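Local coordinates for protein diaminopimelate decarboxylase (Helicobacter pylori, PDB 2QGH) that catalyses the pyridoxal-phosphate-dependent decarboxylation of diaminopimelate to L-lysine, the closing step of bacterial lysine biosynthesis, at residues 394-399 and 403-408; 125-130 and 199-204; 159-164 and 170-175; 152-157 and 186-191; 296-299 and 304-307. One frame throughout, in Å; residues are numbered along the deposited sequence.

Contact 1: 394-399 and 403-408; sequences ELALED and RVIRKR
Ala396 and Arg403 open the main-chain bonding as a regular antiparallel hydrogen-bonded pair, with Ala396 N 2.8 Å from Arg403 O and a reciprocal bond from Arg403 N to Ala396 O. The pattern then slips by one residue: Glu394 O accepts from both Ile405 N (2.7 Å) and Arg406 N, while Glu394 N donates to Arg406 O.

Two ionic pairs accompany this backbone, and they differ in geometry. Arg403 grips Glu398 side-on, NE and NH1 each lying 2.7 Å from the single oxygen Glu398 OE1, which sits in the guanidinium plane at its edge. The remaining guanidinium nitrogen, Arg403 NH2, bonds Gly421 O of the second subunit. Glu394 OE1, by contrast, stands over a face of the Arg406 guanidinium, 3.1 Å from Arg406 NE, so charge alone draws them together. Arg406 bends at chi3 (74°), turning that face to the oxygen. The stronger partners are elsewhere: Glu394 OE2 bonds the hydroxyls of Tyr38 and Ser380, and Arg406 NH2 bonds Leu392 O.

Apolar contact is tightest where Ile405 CG2 presses on Ala396 CB at 3.5 Å. On the other face of the sheet, Leu395 CD2 lies 3.5 Å from Val404 CA and next to its CB.

Ile405 and Arg406 together facing Glu394 make a classic beta bulge, here within the hairpin of strands 393-397 and 402-406 that extends the mixed sheet beside strand 35-39.

Contact 2: 125-130 and 199-204; sequences ILFLNV and PVSVHF
Asn129 and His203 form the tight end of this contact, in which two strands of a closed eight-stranded parallel barrel meet across its interior. Strand 150-155 lies between 127-130 and 197-203 in the sheet, so side chains alone bridge the 8.5 Å between the short strand axes. Asn129 ND2 is poised over one face of the His203 imidazole, offset toward the rim and 3.0 Å from His203 ND1. The amide and ring planes stand 64° apart, and Asn129 OD1 drops beside His203 CB at 3.3 Å. Both first torsions set the outer group opposite the main-chain nitrogen (chi1 -166° for Asn129, 166° for His203), which carries amide and imidazole inward to meet.

Farther along, the fit slackens without opening to solvent, since every touching residue is buried. The Phe127 ring comes obliquely to Ser201, with Phe127 CE2 3.6 Å from Ser201 OG, and the last touch is a distant one, Phe127 CD2 to Val200 CG2 at 4.3 Å.

The polar ends have partners outside the two segments: Ser153 OG bonds both Asn129 OD1 and Ser201 OG, Ser108 OG bonds Asn129 ND2, and Glu279, a residue of the cofactor pocket, bonds His203 NE2 through OE1. The side chain of His203 comes within about 4 Å of the bound pyridoxal-5'-phosphate. The chemistry is consistent with a buried polar network that helps to orient the imidazole beside the cofactor.

Contact 3: 159-164 and 170-175; sequences NIDAKT and TGLKEN
Asn159 and Lys173 run alongside each other in the same direction, where two parts of the long loop after the fifth barrel strand, 150-155, come together. The second part carries a type I beta turn from Leu172 to Asn175, and Asn159 fastens itself to that turn. With its CG swung opposite the main-chain N (chi1 -171°), Asn159 presents OD1 to Lys173 N at 2.9 Å, the donor tilted 28° from the amide carbonyl plane. The same oxygen rests against the aliphatic part of the lysine, 3.1 Å from Lys173 CD.

Leu172 starts away from the other segment, but its end comes back and crosses Asp161 at a slant. Its CD1 branch does the touching, packing against the backbone at Asp161 N (3.3 Å) and against Asp161 CB.

The turn is braced from within by Asn175, whose OD1 accepts from Leu172 N while its own N donates to Leu172 O. Beyond it, Asn175 packs on Ser351 of the second subunit.

The main chains meet at Gly171, whose O takes a bond from Ile160 N at 2.7 Å. A water completes the join, donating to Ile160 O at 2.7 Å and accepting from Ala162 N and, weakly, from Gly171 N.

Contact 4: 152-157 and 186-191; sequences ISIRIN and EMFLWA
Ile154 is the bump at the middle of this contact, and helix 186-191 supplies the hollow. The Ile154 CD1 methyl settles over the centre of the Phe188 ring, 3.9 Å from the centroid and 12° off the ring normal, a CH-pi contact. CG1 lies opposite the carbonyl carbon (chi1 -66°) and the chain extends beyond it, carrying CD1 to the helix. The same methyl meets Met187 CB at 3.7 Å, so it is seated between two successive residues of the helix. Nearer the strand, Phe188 CE1 comes up to Ile154 CB at 3.7 Å: ring and branched chain run antiparallel, each lying beside the other's root.

This is the packing of a beta/alpha barrel, in which strand 150-155 leads through a long loop to helix 181-193, which runs back antiparallel (171° between the short axes) on the outside. Met187 also touches Val130 of the neighbouring strand, and Phe188 and Ala191 lie on Pro199. A shallower fit follows one turn along, Ile152 CD1 lying 4.2 Å from Ala191 CB.

Contact 5: 296-299 and 304-307; sequences LYEK and KRFV
Glu298 and Arg305 are brought together by bends in both chains: the glutamate turns at chi2 (-111°), the arginine at chi3 (72°), and their charged ends converge beside the backbone of a beta hairpin. That hairpin, strands 289-299 and 306-309, belongs to the mixed sheet of the protein. Carboxylate and guanidinium are nearly coplanar, 11° apart, and the carboxylate lies at the edge of the guanidinium, both oxygens toward NH1. Arg305 NH1 lies 2.7 Å from Glu298 OE1 and farther from OE2, a salt bridge whose individual hydrogen bonds are both weak. Each end has a further partner, Leu364 N for Glu298 OE1 and Leu361 O for Arg305 NH2, which would hold the pair in place.

Val307 runs alongside Glu298 on this face, its CG2 3.8 Å from Glu298 OE1. The opposite face carries Lys299 and Phe306, touching at their roots, CB to CB at 4.1 Å. From there the lysine extends fully and reaches the second subunit, where NZ bonds the carbonyl oxygens of Gly178, Lys176 and Glu131.

Lys299 and Phe306 form a hydrogen-bonded antiparallel pair through two short bonds, Lys299 N to Phe306 O at 2.7 Å and Phe306 N to Lys299 O at 2.6 Å.

Overall arrangement
The contacts divide between two sheets. Contacts 2, 3 and 4 belong to the barrel: contact 2 is a buried polar meeting inside it, contact 4 an apolar seam between its wall and an outer helix, and contact 3 a partly exposed loop junction. Contacts 2 and 4, centres about 9 Å apart, lie on adjacent strands of the barrel and join through Ser153. Contacts 1 and 5, both largely buried, are hairpins of the mixed sheet, about 30 Å apart between centres, and add glutamate-arginine salt bridges to main-chain pairing, two in contact 1, one in contact 5. Contacts 1, 3 and 5 touch the second subunit, whereas 2 and 4 stay within their own chain.

Contact 1: 394-399 and 403-408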
# COMPACT_ATOMS: atom_id res chain seq x y z
N GLU A 394 -2.12 17.49 -3.27
CA GLU A 394 -3.47 17.29 -3.76
C GLU A 394 -4.10 18.65 -4.01
O GLU A 394 -4.15 19.48 -3.11
CB GLU A 394 -4.29 16.47 -2.77
CG GLU A 394 -3.99 14.98 -2.82
CD GLU A 394 -4.94 14.14 -1.97
OE1 GLU A 394 -4.89 14.23 -0.72
OE2 GLU A 394 -5.75 13.39 -2.55
N LEU A 395 -4.57 18.85 -5.24
CA LEU A 395 -5.19 20.11 -5.65
C LEU A 395 -6.66 19.95 -5.99
O LEU A 395 -7.08 18.90 -6.47
CB LEU A 395 -4.46 20.68 -6.87
CG LEU A 395 -3.00 21.08 -6.66
CD1 LEU A 395 -2.33 21.33 -8.00
CD2 LEU A 395 -2.96 22.32 -5.78
N ALA A 396 -7.44 21.00 -5.77
CA ALA A 396 -8.86 20.96 -6.08
C ALA A 396 -9.25 22.11 -7.00
O ALA A 396 -8.64 23.18 -6.98
CB ALA A 396 -9.69 21.03 -4.80
N LEU A 397 -10.26 21.87 -7.82
CA LEU A 397 -10.76 22.88 -8.74
C LEU A 397 -12.18 23.20 -8.30
O LEU A 397 -13.01 22.29 -8.18
CB LEU A 397 -10.77 22.32 -10.17
CG LEU A 397 -10.79 23.26 -11.38
CD1 LEU A 397 -10.98 22.42 -12.63
CD2 LEU A 397 -11.91 24.27 -11.27
N GLU A 398 -12.47 24.47 -8.05
CA GLU A 398 -13.81 24.89 -7.63
C GLU A 398 -14.39 26.00 -8.51
O GLU A 398 -15.39 26.63 -8.15
CB GLU A 398 -13.79 25.35 -6.17
CG GLU A 398 -13.09 24.39 -5.23
CD GLU A 398 -13.75 24.33 -3.87
OE1 GLU A 398 -13.09 23.90 -2.90
OE2 GLU A 398 -14.94 24.70 -3.78
N ASP A 399 -13.76 26.23 -9.66
CA ASP A 399 -14.21 27.24 -10.60
C ASP A 399 -14.50 28.56 -9.90
O ASP A 399 -14.42 29.63 -10.51
CB ASP A 399 -15.47 26.76 -11.34
CG ASP A 399 -16.08 27.83 -12.25
OD1 ASP A 399 -16.64 28.82 -11.73
OD2 ASP A 399 -16.02 27.67 -13.50
N ARG A 403 -6.88 25.45 -5.90
CA ARG A 403 -6.31 25.59 -4.57
C ARG A 403 -5.80 24.24 -4.03
O ARG A 403 -6.31 23.18 -4.41
CB ARG A 403 -7.34 26.18 -3.61
CG ARG A 403 -8.46 25.23 -3.24
CD ARG A 403 -9.69 25.99 -2.79
NE ARG A 403 -10.71 25.10 -2.27
CZ ARG A 403 -10.65 24.52 -1.07
NH1 ARG A 403 -11.63 23.72 -0.68
NH2 ARG A 403 -9.62 24.75 -0.27
N VAL A 404 -4.80 24.30 -3.17
CA VAL A 404 -4.21 23.11 -2.57
C VAL A 404 -5.08 22.58 -1.44
O VAL A 404 -5.48 23.34 -0.55
CB VAL A 404 -2.77 23.42 -2.02
CG1 VAL A 404 -2.72 24.83 -1.48
CG2 VAL A 404 -2.39 22.43 -0.93
N ILE A 405 -5.40 21.29 -1.49
CA ILE A 405 -6.21 20.68 -0.44
C ILE A 405 -5.38 19.71 0.41
O ILE A 405 -5.87 19.16 1.39
CB ILE A 405 -7.49 20.00 -1.00
CG1 ILE A 405 -7.15 18.97 -2.08
CG2 ILE A 405 -8.43 21.07 -1.56
CD1 ILE A 405 -8.38 18.20 -2.56
N ARG A 406 -4.13 19.51 0.02
CA ARG A 406 -3.18 18.70 0.78
C ARG A 406 -1.77 19.07 0.33
O ARG A 406 -1.38 18.80 -0.81
CB ARG A 406 -3.36 17.19 0.62
CG ARG A 406 -2.43 16.42 1.56
CD ARG A 406 -2.55 14.90 1.46
NE ARG A 406 -1.93 14.38 0.24
CZ ARG A 406 -1.83 13.09 -0.04
NH1 ARG A 406 -2.30 12.17 0.80
NH2 ARG A 406 -1.24 12.70 -1.17
N LYS A 407 -1.01 19.69 1.21
CA LYS A 407 0.33 20.08 0.85
C LYS A 407 1.18 18.84 0.63
O LYS A 407 0.96 17.80 1.25
CB LYS A 407 0.94 20.95 1.95
CG LYS A 407 2.33 21.49 1.62
CD LYS A 407 2.27 22.50 0.46
CE LYS A 407 2.09 21.87 -0.93
NZ LYS A 407 3.28 21.16 -1.47
N ARG A 408 2.15 18.93 -0.28
CA ARG A 408 3.02 17.79 -0.53
C ARG A 408 3.91 17.57 0.69
O ARG A 408 4.27 18.51 1.40
CB ARG A 408 3.90 18.02 -1.75
CG ARG A 408 4.62 16.75 -2.19
CD ARG A 408 5.70 17.05 -3.21
NE ARG A 408 5.18 17.84 -4.32
CZ ARG A 408 4.33 17.40 -5.25
NH1 ARG A 408 3.89 16.14 -5.24
NH2 ARG A 408 3.93 18.24 -6.20

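Contact 2: 125-130 and 199-204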
# COMPACT_ATOMS: atom_id res chain seq x y z
N ILE A 125 -22.93 9.41 17.46
CA ILE A 125 -23.12 9.17 16.04
C ILE A 125 -24.45 8.43 15.82
O ILE A 125 -25.13 8.08 16.79
CB ILE A 125 -21.95 8.35 15.46
CG1 ILE A 125 -21.81 7.01 16.17
CG2 ILE A 125 -20.68 9.16 15.59
CD1 ILE A 125 -20.87 6.06 15.45
N LEU A 126 -24.84 8.20 14.57
CA LEU A 126 -26.13 7.54 14.31
C LEU A 126 -26.21 6.14 14.91
O LEU A 126 -27.12 5.83 15.68
CB LEU A 126 -26.43 7.47 12.81
CG LEU A 126 -27.85 7.88 12.39
CD1 LEU A 126 -28.11 7.41 10.98
CD2 LEU A 126 -28.88 7.28 13.33
N PHE A 127 -25.27 5.29 14.55
CA PHE A 127 -25.28 3.96 15.12
C PHE A 127 -23.99 3.23 14.83
O PHE A 127 -23.22 3.64 13.95
CB PHE A 127 -26.50 3.14 14.62
CG PHE A 127 -26.56 2.94 13.11
CD1 PHE A 127 -25.53 2.31 12.42
CD2 PHE A 127 -27.70 3.31 12.41
CE1 PHE A 127 -25.64 2.05 11.06
CE2 PHE A 127 -27.82 3.06 11.04
CZ PHE A 127 -26.78 2.42 10.36
N LEU A 128 -23.75 2.17 15.60
CA LEU A 128 -22.59 1.32 15.41
C LEU A 128 -23.10 0.09 14.67
O LEU A 128 -24.07 -0.54 15.11
CB LEU A 128 -21.98 0.91 16.75
CG LEU A 128 -20.87 1.80 17.34
CD1 LEU A 128 -21.44 3.11 17.81
CD2 LEU A 128 -20.21 1.08 18.50
N ASN A 129 -22.48 -0.23 13.55
CA ASN A 129 -22.88 -1.38 12.76
C ASN A 129 -21.98 -2.52 13.17
O ASN A 129 -20.82 -2.58 12.77
CB ASN A 129 -22.73 -1.05 11.27
CG ASN A 129 -23.43 -2.04 10.38
OD1 ASN A 129 -24.56 -2.45 10.66
ND2 ASN A 129 -22.78 -2.43 9.30
N VAL A 130 -22.52 -3.43 13.98
CA VAL A 130 -21.72 -4.54 14.49
C VAL A 130 -21.63 -5.73 13.55
O VAL A 130 -22.59 -6.08 12.85
CB VAL A 130 -22.24 -5.00 15.88
CG1 VAL A 130 -22.80 -3.80 16.62
CG2 VAL A 130 -23.27 -6.06 15.73
N PRO A 199 -31.35 -1.79 19.01
CA PRO A 199 -31.25 -2.15 17.59
C PRO A 199 -32.21 -1.28 16.78
O PRO A 199 -33.42 -1.34 16.98
CB PRO A 199 -31.64 -3.62 17.59
CG PRO A 199 -32.65 -3.70 18.69
CD PRO A 199 -32.00 -2.86 19.78
N VAL A 200 -31.67 -0.49 15.86
CA VAL A 200 -32.51 0.39 15.06
C VAL A 200 -32.30 0.24 13.56
O VAL A 200 -32.97 0.89 12.77
CB VAL A 200 -32.26 1.87 15.45
CG1 VAL A 200 -32.52 2.06 16.93
CG2 VAL A 200 -30.83 2.29 15.12
N SER A 201 -31.40 -0.65 13.16
CA SER A 201 -31.14 -0.77 11.75
C SER A 201 -30.63 -2.13 11.31
O SER A 201 -30.05 -2.87 12.10
CB SER A 201 -30.13 0.31 11.36
OG SER A 201 -29.57 0.06 10.09
N VAL A 202 -30.88 -2.47 10.04
CA VAL A 202 -30.38 -3.71 9.46
C VAL A 202 -29.44 -3.19 8.41
O VAL A 202 -29.69 -2.13 7.82
CB VAL A 202 -31.44 -4.55 8.71
CG1 VAL A 202 -31.33 -5.99 9.15
CG2 VAL A 202 -32.82 -4.00 8.92
N HIS A 203 -28.37 -3.92 8.13
CA HIS A 203 -27.42 -3.45 7.13
C HIS A 203 -26.78 -4.58 6.33
O HIS A 203 -26.73 -5.73 6.78
CB HIS A 203 -26.35 -2.60 7.84
CG HIS A 203 -25.13 -2.33 7.01
ND1 HIS A 203 -24.18 -3.29 6.75
CD2 HIS A 203 -24.69 -1.20 6.42
CE1 HIS A 203 -23.21 -2.77 6.02
NE2 HIS A 203 -23.50 -1.50 5.81
N PHE A 204 -26.34 -4.27 5.12
CA PHE A 204 -25.65 -5.24 4.29
C PHE A 204 -24.80 -4.54 3.23
O PHE A 204 -25.13 -3.45 2.77
CB PHE A 204 -26.62 -6.21 3.61
CG PHE A 204 -27.41 -5.61 2.46
CD1 PHE A 204 -28.73 -5.20 2.64
CD2 PHE A 204 -26.83 -5.48 1.20
CE1 PHE A 204 -29.46 -4.68 1.57
CE2 PHE A 204 -27.55 -4.97 0.13
CZ PHE A 204 -28.88 -4.56 0.32

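Contact 3: 159-164 and 170-175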
# COMPACT_ATOMS: atom_id res chain seq x y z
N ASN A 159 -25.03 -14.10 2.20
CA ASN A 159 -24.35 -15.15 1.44
C ASN A 159 -24.65 -15.08 -0.05
O ASN A 159 -25.15 -16.03 -0.64
CB ASN A 159 -24.73 -16.54 1.98
CG ASN A 159 -23.88 -17.65 1.38
OD1 ASN A 159 -22.71 -17.45 1.04
ND2 ASN A 159 -24.47 -18.84 1.25
N ILE A 160 -24.35 -13.93 -0.65
CA ILE A 160 -24.58 -13.72 -2.08
C ILE A 160 -23.31 -13.20 -2.76
O ILE A 160 -22.65 -12.29 -2.26
CB ILE A 160 -25.73 -12.72 -2.32
CG1 ILE A 160 -27.03 -13.24 -1.69
CG2 ILE A 160 -25.94 -12.52 -3.82
CD1 ILE A 160 -28.18 -12.27 -1.78
N ASP A 161 -22.98 -13.80 -3.90
CA ASP A 161 -21.80 -13.43 -4.67
C ASP A 161 -22.07 -12.12 -5.42
O ASP A 161 -22.94 -12.05 -6.28
CB ASP A 161 -21.49 -14.56 -5.67
CG ASP A 161 -20.23 -14.30 -6.47
OD1 ASP A 161 -19.22 -15.00 -6.24
OD2 ASP A 161 -20.25 -13.41 -7.34
N ALA A 162 -21.31 -11.08 -5.09
CA ALA A 162 -21.50 -9.77 -5.72
C ALA A 162 -20.98 -9.71 -7.17
O ALA A 162 -21.23 -8.74 -7.89
CB ALA A 162 -20.82 -8.69 -4.89
N LYS A 163 -20.25 -10.75 -7.58
CA LYS A 163 -19.70 -10.82 -8.92
C LYS A 163 -18.72 -9.68 -9.22
O LYS A 163 -18.92 -8.90 -10.15
CB LYS A 163 -20.83 -10.82 -9.97
CG LYS A 163 -21.70 -12.07 -9.97
CD LYS A 163 -22.65 -12.09 -11.16
CE LYS A 163 -21.87 -12.03 -12.48
NZ LYS A 163 -22.75 -12.10 -13.69
N THR A 164 -17.67 -9.61 -8.41
CA THR A 164 -16.65 -8.58 -8.57
C THR A 164 -15.27 -9.20 -8.31
O THR A 164 -15.10 -10.41 -8.40
CB THR A 164 -16.91 -7.41 -7.60
OG1 THR A 164 -15.95 -6.37 -7.82
CG2 THR A 164 -16.83 -7.89 -6.16
N THR A 170 -17.48 -8.84 -0.74
CA THR A 170 -17.66 -9.10 0.68
C THR A 170 -18.99 -9.73 1.11
O THR A 170 -19.23 -9.90 2.31
CB THR A 170 -17.46 -7.78 1.48
OG1 THR A 170 -18.44 -6.81 1.06
CG2 THR A 170 -16.08 -7.19 1.21
N GLY A 171 -19.84 -10.08 0.15
CA GLY A 171 -21.14 -10.65 0.48
C GLY A 171 -21.29 -12.16 0.56
O GLY A 171 -22.39 -12.67 0.76
N LEU A 172 -20.19 -12.89 0.39
CA LEU A 172 -20.25 -14.34 0.44
C LEU A 172 -20.01 -14.79 1.88
O LEU A 172 -19.42 -14.06 2.67
CB LEU A 172 -19.18 -14.92 -0.50
CG LEU A 172 -19.63 -16.03 -1.45
CD1 LEU A 172 -20.91 -15.62 -2.16
CD2 LEU A 172 -18.52 -16.31 -2.44
N LYS A 173 -20.48 -15.98 2.22
CA LYS A 173 -20.31 -16.50 3.58
C LYS A 173 -18.83 -16.71 3.88
O LYS A 173 -18.41 -16.76 5.03
CB LYS A 173 -21.07 -17.83 3.73
CG LYS A 173 -20.35 -19.05 3.14
CD LYS A 173 -20.08 -18.91 1.65
CE LYS A 173 -19.25 -20.07 1.11
NZ LYS A 173 -17.89 -20.13 1.71
N GLU A 174 -18.05 -16.83 2.81
CA GLU A 174 -16.61 -17.04 2.88
C GLU A 174 -15.90 -15.86 3.55
O GLU A 174 -14.88 -16.03 4.21
CB GLU A 174 -16.10 -17.22 1.45
CG GLU A 174 -14.69 -17.75 1.30
CD GLU A 174 -14.20 -17.63 -0.13
OE1 GLU A 174 -15.04 -17.73 -1.06
OE2 GLU A 174 -12.97 -17.44 -0.34
N ASN A 175 -16.47 -14.67 3.38
CA ASN A 175 -15.91 -13.43 3.93
C ASN A 175 -16.12 -13.21 5.43
O ASN A 175 -16.99 -13.83 6.05
CB ASN A 175 -16.48 -12.25 3.14
CG ASN A 175 -16.31 -12.42 1.65
OD1 ASN A 175 -17.27 -12.34 0.88
ND2 ASN A 175 -15.07 -12.65 1.22
O HOH W 1 -20.13 -11.28 -2.43

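Contact 4: 152-157 and 186-191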
# COMPACT_ATOMS: atom_id res chain seq x y z
N ILE A 152 -27.58 0.59 17.71
CA ILE A 152 -26.76 -0.27 16.88
C ILE A 152 -27.53 -0.79 15.67
O ILE A 152 -28.76 -0.78 15.64
CB ILE A 152 -26.20 -1.49 17.67
CG1 ILE A 152 -27.34 -2.38 18.16
CG2 ILE A 152 -25.35 -1.03 18.84
CD1 ILE A 152 -27.54 -3.61 17.33
N SER A 153 -26.78 -1.21 14.67
CA SER A 153 -27.33 -1.78 13.45
C SER A 153 -26.59 -3.11 13.35
O SER A 153 -25.51 -3.25 13.92
CB SER A 153 -27.00 -0.90 12.25
OG SER A 153 -27.38 -1.52 11.03
N ILE A 154 -27.15 -4.09 12.67
CA ILE A 154 -26.45 -5.35 12.55
C ILE A 154 -26.28 -5.69 11.09
O ILE A 154 -27.23 -5.68 10.32
CB ILE A 154 -27.19 -6.49 13.29
CG1 ILE A 154 -27.15 -6.21 14.80
CG2 ILE A 154 -26.51 -7.82 13.02
CD1 ILE A 154 -27.72 -7.32 15.67
N ARG A 155 -25.04 -5.96 10.71
CA ARG A 155 -24.71 -6.31 9.33
C ARG A 155 -24.90 -7.79 9.09
O ARG A 155 -24.30 -8.62 9.78
CB ARG A 155 -23.26 -5.92 9.03
CG ARG A 155 -22.83 -6.22 7.61
CD ARG A 155 -21.42 -5.71 7.31
NE ARG A 155 -21.06 -5.95 5.92
CZ ARG A 155 -19.91 -5.57 5.36
NH1 ARG A 155 -18.99 -4.93 6.07
NH2 ARG A 155 -19.68 -5.85 4.08
N ILE A 156 -25.73 -8.15 8.12
CA ILE A 156 -25.93 -9.56 7.85
C ILE A 156 -25.25 -9.95 6.55
O ILE A 156 -25.18 -9.17 5.60
CB ILE A 156 -27.44 -9.97 7.78
CG1 ILE A 156 -28.03 -9.62 6.41
CG2 ILE A 156 -28.22 -9.28 8.90
CD1 ILE A 156 -28.08 -8.14 6.13
N ASN A 157 -24.74 -11.17 6.52
CA ASN A 157 -24.09 -11.70 5.34
C ASN A 157 -25.17 -12.53 4.65
O ASN A 157 -25.47 -13.64 5.05
CB ASN A 157 -22.91 -12.57 5.77
CG ASN A 157 -22.06 -13.02 4.60
OD1 ASN A 157 -20.85 -13.20 4.74
ND2 ASN A 157 -22.68 -13.21 3.44
N GLU A 186 -30.59 -14.00 16.52
CA GLU A 186 -30.24 -14.16 17.92
C GLU A 186 -29.63 -12.88 18.48
O GLU A 186 -29.99 -12.43 19.57
CB GLU A 186 -29.28 -15.34 18.09
CG GLU A 186 -29.00 -15.69 19.53
CD GLU A 186 -28.05 -16.87 19.68
OE1 GLU A 186 -27.66 -17.17 20.83
OE2 GLU A 186 -27.69 -17.49 18.65
N MET A 187 -28.69 -12.30 17.74
CA MET A 187 -28.03 -11.07 18.16
C MET A 187 -29.04 -9.94 18.37
O MET A 187 -28.97 -9.20 19.35
CB MET A 187 -26.98 -10.65 17.12
CG MET A 187 -25.69 -11.47 17.18
SD MET A 187 -24.57 -11.19 15.79
CE MET A 187 -23.92 -9.53 16.19
N PHE A 188 -29.99 -9.83 17.45
CA PHE A 188 -31.02 -8.80 17.55
C PHE A 188 -31.85 -8.96 18.82
O PHE A 188 -32.05 -8.00 19.57
CB PHE A 188 -31.94 -8.86 16.33
CG PHE A 188 -31.61 -7.86 15.27
CD1 PHE A 188 -31.09 -8.27 14.05
CD2 PHE A 188 -31.84 -6.50 15.48
CE1 PHE A 188 -30.81 -7.34 13.05
CE2 PHE A 188 -31.56 -5.57 14.49
CZ PHE A 188 -31.05 -5.98 13.27
N LEU A 189 -32.34 -10.17 19.07
CA LEU A 189 -33.14 -10.43 20.25
C LEU A 189 -32.33 -10.02 21.48
O LEU A 189 -32.86 -9.45 22.43
CB LEU A 189 -33.51 -11.91 20.33
CG LEU A 189 -34.39 -12.40 19.18
CD1 LEU A 189 -34.60 -13.91 19.26
CD2 LEU A 189 -35.73 -11.67 19.23
N TRP A 190 -31.03 -10.30 21.42
CA TRP A 190 -30.12 -9.99 22.50
C TRP A 190 -30.00 -8.50 22.76
O TRP A 190 -29.94 -8.06 23.91
CB TRP A 190 -28.74 -10.55 22.18
CG TRP A 190 -27.99 -10.97 23.37
CD1 TRP A 190 -28.07 -12.18 24.01
CD2 TRP A 190 -27.03 -10.20 24.09
NE1 TRP A 190 -27.21 -12.21 25.07
CE2 TRP A 190 -26.55 -11.01 25.15
CE3 TRP A 190 -26.51 -8.91 23.94
CZ2 TRP A 190 -25.59 -10.56 26.05
CZ3 TRP A 190 -25.56 -8.47 24.83
CH2 TRP A 190 -25.10 -9.30 25.88
N ALA A 191 -29.95 -7.71 21.69
CA ALA A 191 -29.84 -6.27 21.81
C ALA A 191 -31.16 -5.67 22.29
O ALA A 191 -31.18 -4.61 22.91
CB ALA A 191 -29.44 -5.64 20.47

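Contact 5: 296-299 and 304-307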
# COMPACT_ATOMS: atom_id res chain seq x y z
N LEU A 296 9.41 11.11 -17.60
CA LEU A 296 10.83 11.31 -17.33
C LEU A 296 11.69 10.78 -18.46
O LEU A 296 12.56 11.48 -18.97
CB LEU A 296 11.22 10.64 -16.01
CG LEU A 296 10.46 11.16 -14.78
CD1 LEU A 296 10.88 10.36 -13.56
CD2 LEU A 296 10.73 12.66 -14.58
N TYR A 297 11.45 9.53 -18.85
CA TYR A 297 12.20 8.89 -19.94
C TYR A 297 11.31 7.97 -20.77
O TYR A 297 10.22 7.60 -20.36
CB TYR A 297 13.35 8.03 -19.37
CG TYR A 297 14.19 8.69 -18.30
CD1 TYR A 297 14.06 8.32 -16.96
CD2 TYR A 297 15.09 9.70 -18.63
CE1 TYR A 297 14.81 8.95 -15.97
CE2 TYR A 297 15.83 10.34 -17.66
CZ TYR A 297 15.70 9.96 -16.33
OH TYR A 297 16.43 10.62 -15.38
N GLU A 298 11.82 7.61 -21.95
CA GLU A 298 11.17 6.67 -22.88
C GLU A 298 12.25 5.61 -23.05
O GLU A 298 13.41 5.93 -23.25
CB GLU A 298 10.88 7.34 -24.23
CG GLU A 298 9.52 8.03 -24.32
CD GLU A 298 8.55 7.31 -25.25
OE1 GLU A 298 7.41 7.78 -25.40
OE2 GLU A 298 8.94 6.28 -25.84
N LYS A 299 11.87 4.34 -23.00
CA LYS A 299 12.86 3.28 -23.12
C LYS A 299 12.47 2.13 -24.05
O LYS A 299 11.32 1.67 -24.03
CB LYS A 299 13.17 2.74 -21.72
CG LYS A 299 14.01 1.49 -21.67
CD LYS A 299 14.18 1.05 -20.22
CE LYS A 299 15.03 -0.20 -20.10
NZ LYS A 299 15.27 -0.55 -18.67
N LYS A 304 10.11 -4.01 -26.72
CA LYS A 304 9.00 -3.35 -26.05
C LYS A 304 9.35 -1.91 -25.68
O LYS A 304 10.52 -1.58 -25.50
CB LYS A 304 8.61 -4.12 -24.78
CG LYS A 304 8.44 -5.63 -24.98
CD LYS A 304 7.45 -5.97 -26.12
CE LYS A 304 6.01 -5.59 -25.77
NZ LYS A 304 5.05 -5.91 -26.87
N ARG A 305 8.34 -1.05 -25.60
CA ARG A 305 8.56 0.34 -25.24
C ARG A 305 8.08 0.59 -23.83
O ARG A 305 7.01 0.12 -23.43
CB ARG A 305 7.83 1.31 -26.19
CG ARG A 305 7.79 2.74 -25.63
CD ARG A 305 7.54 3.82 -26.68
NE ARG A 305 6.17 3.83 -27.17
CZ ARG A 305 5.32 4.84 -27.02
NH1 ARG A 305 5.70 5.95 -26.39
NH2 ARG A 305 4.09 4.75 -27.51
N PHE A 306 8.89 1.34 -23.07
CA PHE A 306 8.54 1.67 -21.71
C PHE A 306 8.47 3.18 -21.53
O PHE A 306 9.43 3.90 -21.84
CB PHE A 306 9.58 1.09 -20.73
CG PHE A 306 9.60 -0.41 -20.69
CD1 PHE A 306 10.46 -1.13 -21.51
CD2 PHE A 306 8.79 -1.11 -19.79
CE1 PHE A 306 10.51 -2.53 -21.44
CE2 PHE A 306 8.84 -2.50 -19.71
CZ PHE A 306 9.70 -3.21 -20.54
N VAL A 307 7.34 3.65 -21.03
CA VAL A 307 7.15 5.07 -20.77
C VAL A 307 7.25 5.28 -19.26
O VAL A 307 6.30 5.00 -18.52
CB VAL A 307 5.77 5.55 -21.28
CG1 VAL A 307 5.49 6.97 -20.76
CG2 VAL A 307 5.75 5.53 -22.81